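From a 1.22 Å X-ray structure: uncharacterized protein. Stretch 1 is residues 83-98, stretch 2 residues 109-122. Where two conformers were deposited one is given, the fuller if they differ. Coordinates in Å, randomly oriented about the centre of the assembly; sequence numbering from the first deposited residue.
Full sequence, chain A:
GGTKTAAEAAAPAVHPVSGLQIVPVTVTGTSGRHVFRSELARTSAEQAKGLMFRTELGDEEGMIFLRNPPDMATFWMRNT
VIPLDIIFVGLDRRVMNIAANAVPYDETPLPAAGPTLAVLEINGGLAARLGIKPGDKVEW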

# COMPACT_ATOMS: atom_id res chain seq x y z
N PRO A 83 -9.49 9.17 -0.33
CA PRO A 83 -8.65 9.06 -1.51
C PRO A 83 -7.37 8.30 -1.17
O PRO A 83 -6.88 8.38 -0.03
CB PRO A 83 -8.38 10.52 -1.91
CG PRO A 83 -8.51 11.27 -0.68
CD PRO A 83 -9.57 10.57 0.15
N LEU A 84 -6.85 7.57 -2.13
CA LEU A 84 -5.68 6.72 -1.90
C LEU A 84 -4.71 6.83 -3.06
O LEU A 84 -5.10 7.06 -4.21
CB LEU A 84 -6.10 5.25 -1.80
CG LEU A 84 -6.97 4.90 -0.60
CD1 LEU A 84 -7.51 3.45 -0.74
CD2 LEU A 84 -6.23 5.10 0.71
N ASP A 85 -3.42 6.62 -2.76
CA ASP A 85 -2.42 6.31 -3.75
C ASP A 85 -2.19 4.79 -3.70
O ASP A 85 -2.00 4.20 -2.63
CB ASP A 85 -1.10 7.02 -3.47
CG ASP A 85 -1.15 8.52 -3.73
OD1 ASP A 85 -2.18 9.04 -4.20
OD2 ASP A 85 -0.11 9.17 -3.47
N ILE A 86 -2.24 4.17 -4.88
CA ILE A 86 -2.13 2.72 -5.00
C ILE A 86 -0.80 2.41 -5.69
O ILE A 86 -0.60 2.70 -6.87
CB ILE A 86 -3.32 2.10 -5.75
CG1 ILE A 86 -4.66 2.59 -5.13
CG2 ILE A 86 -3.27 0.57 -5.70
CD1 ILE A 86 -5.92 1.93 -5.73
N ILE A 87 0.12 1.82 -4.92
CA ILE A 87 1.49 1.60 -5.35
C ILE A 87 1.66 0.13 -5.68
O ILE A 87 1.55 -0.73 -4.81
CB ILE A 87 2.45 2.02 -4.20
CG1 ILE A 87 2.25 3.50 -3.80
CG2 ILE A 87 3.90 1.70 -4.57
CD1 ILE A 87 2.87 3.89 -2.46
N PHE A 88 1.88 -0.17 -6.95
CA PHE A 88 1.94 -1.56 -7.42
C PHE A 88 3.42 -2.00 -7.47
O PHE A 88 4.27 -1.30 -8.04
CB PHE A 88 1.36 -1.66 -8.82
CG PHE A 88 -0.08 -1.28 -8.92
CD1 PHE A 88 -1.09 -2.20 -8.67
CD2 PHE A 88 -0.47 -0.01 -9.30
CE1 PHE A 88 -2.42 -1.87 -8.82
CE2 PHE A 88 -1.82 0.34 -9.42
CZ PHE A 88 -2.78 -0.60 -9.19
N VAL A 89 3.68 -3.16 -6.87
CA VAL A 89 5.03 -3.65 -6.67
C VAL A 89 5.23 -4.94 -7.49
O VAL A 89 4.43 -5.88 -7.41
CB VAL A 89 5.29 -3.91 -5.17
CG1 VAL A 89 6.71 -4.46 -4.97
CG2 VAL A 89 5.03 -2.66 -4.34
N GLY A 90 6.30 -4.96 -8.28
CA GLY A 90 6.66 -6.11 -9.09
C GLY A 90 7.46 -7.18 -8.38
O GLY A 90 7.67 -7.14 -7.16
N LEU A 91 7.89 -8.16 -9.17
CA LEU A 91 8.43 -9.39 -8.63
C LEU A 91 9.82 -9.23 -8.02
O LEU A 91 10.25 -10.10 -7.28
CB LEU A 91 8.40 -10.50 -9.69
CG LEU A 91 7.08 -11.27 -9.81
CD1 LEU A 91 5.92 -10.37 -10.28
CD2 LEU A 91 7.23 -12.49 -10.72
N ASP A 92 10.50 -8.14 -8.37
CA ASP A 92 11.75 -7.74 -7.78
C ASP A 92 11.59 -6.79 -6.59
O ASP A 92 12.56 -6.19 -6.14
CB ASP A 92 12.64 -7.07 -8.85
CG ASP A 92 11.98 -5.85 -9.48
OD1 ASP A 92 10.80 -5.55 -9.14
OD2 ASP A 92 12.58 -5.19 -10.35
N ARG A 93 10.37 -6.68 -6.06
CA ARG A 93 10.04 -5.77 -4.96
C ARG A 93 10.27 -4.30 -5.30
O ARG A 93 10.40 -3.48 -4.40
CB ARG A 93 10.71 -6.17 -3.65
CG ARG A 93 10.25 -7.52 -3.13
CD ARG A 93 10.62 -7.69 -1.69
NE ARG A 93 10.17 -8.97 -1.17
CZ ARG A 93 9.93 -9.25 0.12
NH1 ARG A 93 10.17 -8.36 1.10
NH2 ARG A 93 9.44 -10.45 0.41
N ARG A 94 10.21 -3.94 -6.58
CA ARG A 94 10.29 -2.53 -6.96
C ARG A 94 8.93 -2.02 -7.44
O ARG A 94 8.13 -2.75 -8.05
CB ARG A 94 11.37 -2.30 -8.03
CG ARG A 94 12.75 -2.57 -7.51
CD ARG A 94 13.84 -2.23 -8.53
NE ARG A 94 15.15 -2.52 -7.95
CZ ARG A 94 15.83 -1.73 -7.11
NH1 ARG A 94 15.33 -0.56 -6.71
NH2 ARG A 94 16.99 -2.14 -6.61
N VAL A 95 8.68 -0.74 -7.19
CA VAL A 95 7.46 -0.09 -7.64
C VAL A 95 7.46 -0.07 -9.17
O VAL A 95 8.40 0.40 -9.80
CB VAL A 95 7.35 1.34 -7.08
CG1 VAL A 95 6.11 2.06 -7.64
CG2 VAL A 95 7.35 1.36 -5.53
N MSE A 96 6.38 -0.58 -9.76
CA MSE A 96 6.17 -0.52 -11.20
C MSE A 96 5.45 0.76 -11.63
O MSE A 96 5.83 1.40 -12.62
CB MSE A 96 5.33 -1.71 -11.68
CG MSE A 96 5.99 -3.04 -11.49
SE MSE A 96 4.90 -4.52 -12.09
CE MSE A 96 3.44 -4.37 -10.86
N ASN A 97 4.40 1.10 -10.91
CA ASN A 97 3.54 2.19 -11.26
C ASN A 97 2.69 2.54 -10.04
O ASN A 97 2.55 1.75 -9.09
CB ASN A 97 2.65 1.89 -12.48
CG ASN A 97 1.59 0.83 -12.23
OD1 ASN A 97 1.91 -0.33 -11.93
ND2 ASN A 97 0.33 1.21 -12.39
N ILE A 98 2.15 3.76 -10.06
CA ILE A 98 1.34 4.28 -8.98
C ILE A 98 0.04 4.81 -9.59
O ILE A 98 0.09 5.58 -10.55
CB ILE A 98 2.08 5.42 -8.24
CG1 ILE A 98 3.45 4.93 -7.68
CG2 ILE A 98 1.18 5.99 -7.11
CD1 ILE A 98 4.29 6.03 -7.08
N PRO A 109 -11.35 1.14 -13.47
CA PRO A 109 -10.31 0.20 -13.11
C PRO A 109 -8.96 0.89 -13.04
O PRO A 109 -8.65 1.76 -13.87
CB PRO A 109 -10.34 -0.83 -14.25
CG PRO A 109 -11.01 -0.11 -15.39
CD PRO A 109 -11.97 0.82 -14.76
N LEU A 110 -8.15 0.44 -12.10
CA LEU A 110 -6.81 0.98 -11.87
C LEU A 110 -5.85 -0.18 -11.98
O LEU A 110 -5.65 -0.93 -11.03
CB LEU A 110 -6.74 1.61 -10.47
CG LEU A 110 -7.80 2.68 -10.21
CD1 LEU A 110 -7.75 3.03 -8.73
CD2 LEU A 110 -7.59 3.90 -11.14
N PRO A 111 -5.26 -0.37 -13.17
CA PRO A 111 -4.45 -1.57 -13.40
C PRO A 111 -3.00 -1.41 -13.01
O PRO A 111 -2.40 -0.35 -13.19
CB PRO A 111 -4.53 -1.75 -14.92
CG PRO A 111 -4.73 -0.36 -15.42
CD PRO A 111 -5.58 0.32 -14.43
N ALA A 112 -2.42 -2.49 -12.53
CA ALA A 112 -0.98 -2.61 -12.39
C ALA A 112 -0.34 -2.66 -13.77
O ALA A 112 -0.97 -3.07 -14.75
CB ALA A 112 -0.61 -3.91 -11.61
N ALA A 113 0.96 -2.34 -13.82
CA ALA A 113 1.71 -2.41 -15.06
C ALA A 113 1.94 -3.83 -15.53
O ALA A 113 2.29 -4.03 -16.68
CB ALA A 113 3.06 -1.73 -14.87
N GLY A 114 1.77 -4.82 -14.66
CA GLY A 114 2.08 -6.21 -14.97
C GLY A 114 1.90 -7.09 -13.75
O GLY A 114 1.33 -6.64 -12.75
N PRO A 115 2.45 -8.32 -13.79
CA PRO A 115 2.41 -9.22 -12.63
C PRO A 115 2.77 -8.47 -11.35
O PRO A 115 3.78 -7.79 -11.29
CB PRO A 115 3.41 -10.31 -13.01
CG PRO A 115 3.31 -10.37 -14.52
CD PRO A 115 3.09 -8.94 -14.97
N THR A 116 1.89 -8.61 -10.38
CA THR A 116 1.92 -7.78 -9.18
C THR A 116 2.17 -8.67 -7.96
O THR A 116 1.31 -9.48 -7.58
CB THR A 116 0.58 -7.07 -9.01
OG1 THR A 116 0.24 -6.39 -10.22
CG2 THR A 116 0.63 -6.07 -7.86
N LEU A 117 3.36 -8.54 -7.36
CA LEU A 117 3.73 -9.25 -6.14
C LEU A 117 3.04 -8.64 -4.91
O LEU A 117 2.68 -9.37 -3.99
CB LEU A 117 5.26 -9.22 -6.00
CG LEU A 117 5.79 -9.90 -4.74
CD1 LEU A 117 5.48 -11.41 -4.73
CD2 LEU A 117 7.30 -9.67 -4.65
N ALA A 118 2.94 -7.32 -4.87
CA ALA A 118 2.34 -6.64 -3.73
C ALA A 118 1.74 -5.32 -4.18
O ALA A 118 2.10 -4.78 -5.22
CB ALA A 118 3.40 -6.40 -2.63
N VAL A 119 0.84 -4.79 -3.37
CA VAL A 119 0.29 -3.47 -3.54
C VAL A 119 0.31 -2.78 -2.18
O VAL A 119 -0.04 -3.39 -1.18
CB VAL A 119 -1.16 -3.51 -4.07
CG1 VAL A 119 -1.70 -2.10 -4.29
CG2 VAL A 119 -1.22 -4.32 -5.39
N LEU A 120 0.73 -1.52 -2.16
CA LEU A 120 0.72 -0.72 -0.95
C LEU A 120 -0.22 0.46 -1.19
O LEU A 120 -0.03 1.23 -2.14
CB LEU A 120 2.13 -0.23 -0.62
CG LEU A 120 2.20 0.72 0.56
CD1 LEU A 120 1.84 0.02 1.90
CD2 LEU A 120 3.61 1.32 0.68
N GLU A 121 -1.23 0.57 -0.34
CA GLU A 121 -2.13 1.73 -0.36
C GLU A 121 -1.83 2.68 0.80
O GLU A 121 -1.71 2.24 1.93
CB GLU A 121 -3.61 1.30 -0.27
CG GLU A 121 -4.07 0.55 -1.51
CD GLU A 121 -5.50 0.07 -1.48
OE1 GLU A 121 -6.17 0.14 -0.45
OE2 GLU A 121 -5.94 -0.41 -2.54
N ILE A 122 -1.68 3.95 0.47
CA ILE A 122 -1.44 5.02 1.42
C ILE A 122 -2.36 6.19 1.06
O ILE A 122 -3.04 6.19 0.05
CB ILE A 122 0.04 5.45 1.41
CG1 ILE A 122 0.47 6.08 0.08
CG2 ILE A 122 0.93 4.25 1.80
CD1 ILE A 122 1.92 6.57 0.08

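Strands 84-89 and 118-122 run antiparallel, their axes 4.7 Å apart at closest approach, and Leu117, Ile122 and Phe88 are the residues most covered across the contact. Leu117 lies just before its strand, where the ladder ends. Leu117 N donates to Val89 O at 2.9 Å, and Ala118 N reaches the same acceptor, Val89 O, at 3.3 Å, so one carbonyl serves two successive amides; Val89 N closes the pair on Ala118 O at 2.8 Å. The Leu117 side chain (t, p) packs against the Gly90-Arg93 type I turn: its CB is 3.4 Å from Gly90 O, and its CD2 is 4.0 Å from Arg93 CG.

Ile122 anchors the other end. Asp85 N donates to Ile122 O (2.9 Å) and Ile122 N to Asp85 O (3.1 Å), making a two-bond antiparallel pair; Ile122 O also receives a CA-H...O contact from Leu84 CA at 3.3 Å. Its side chain shares a sheet face with Ile87 and Leu120, and Ile87 CD1 touches both Ile122 CD1 (3.8 Å) and Leu120 CD2 (4.1 Å). Between the two ends, Ile87 N bonds to Leu120 O at 2.8 Å, and Leu120 N to Ile87 O at 2.9 Å.

Phe88 occupies the other face, with Ile86, Val119 and Glu121. It pairs with Val119 without hydrogen bonds between them, and the ring leans toward the 110-112 segment. Ala112 CA and Pro111 C lie over one ring face, and Phe88 CD1 is 3.4 Å from Ala112 CB; Thr116 CG2 sits at the ring edge. Alongside, Ile86 CG2 meets Val119 CG1 at 3.4 Å.

The Asn97 side chain bonds to the backbone at Pro111 and Ala113: Asn97 OD1 accepts from Ala113 N at 2.9 Å, while Asn97 ND2 donates to Pro111 O at 3.2 Å. The selenomethionine Met96 extends its CE to 3.5 Å from Pro115 O.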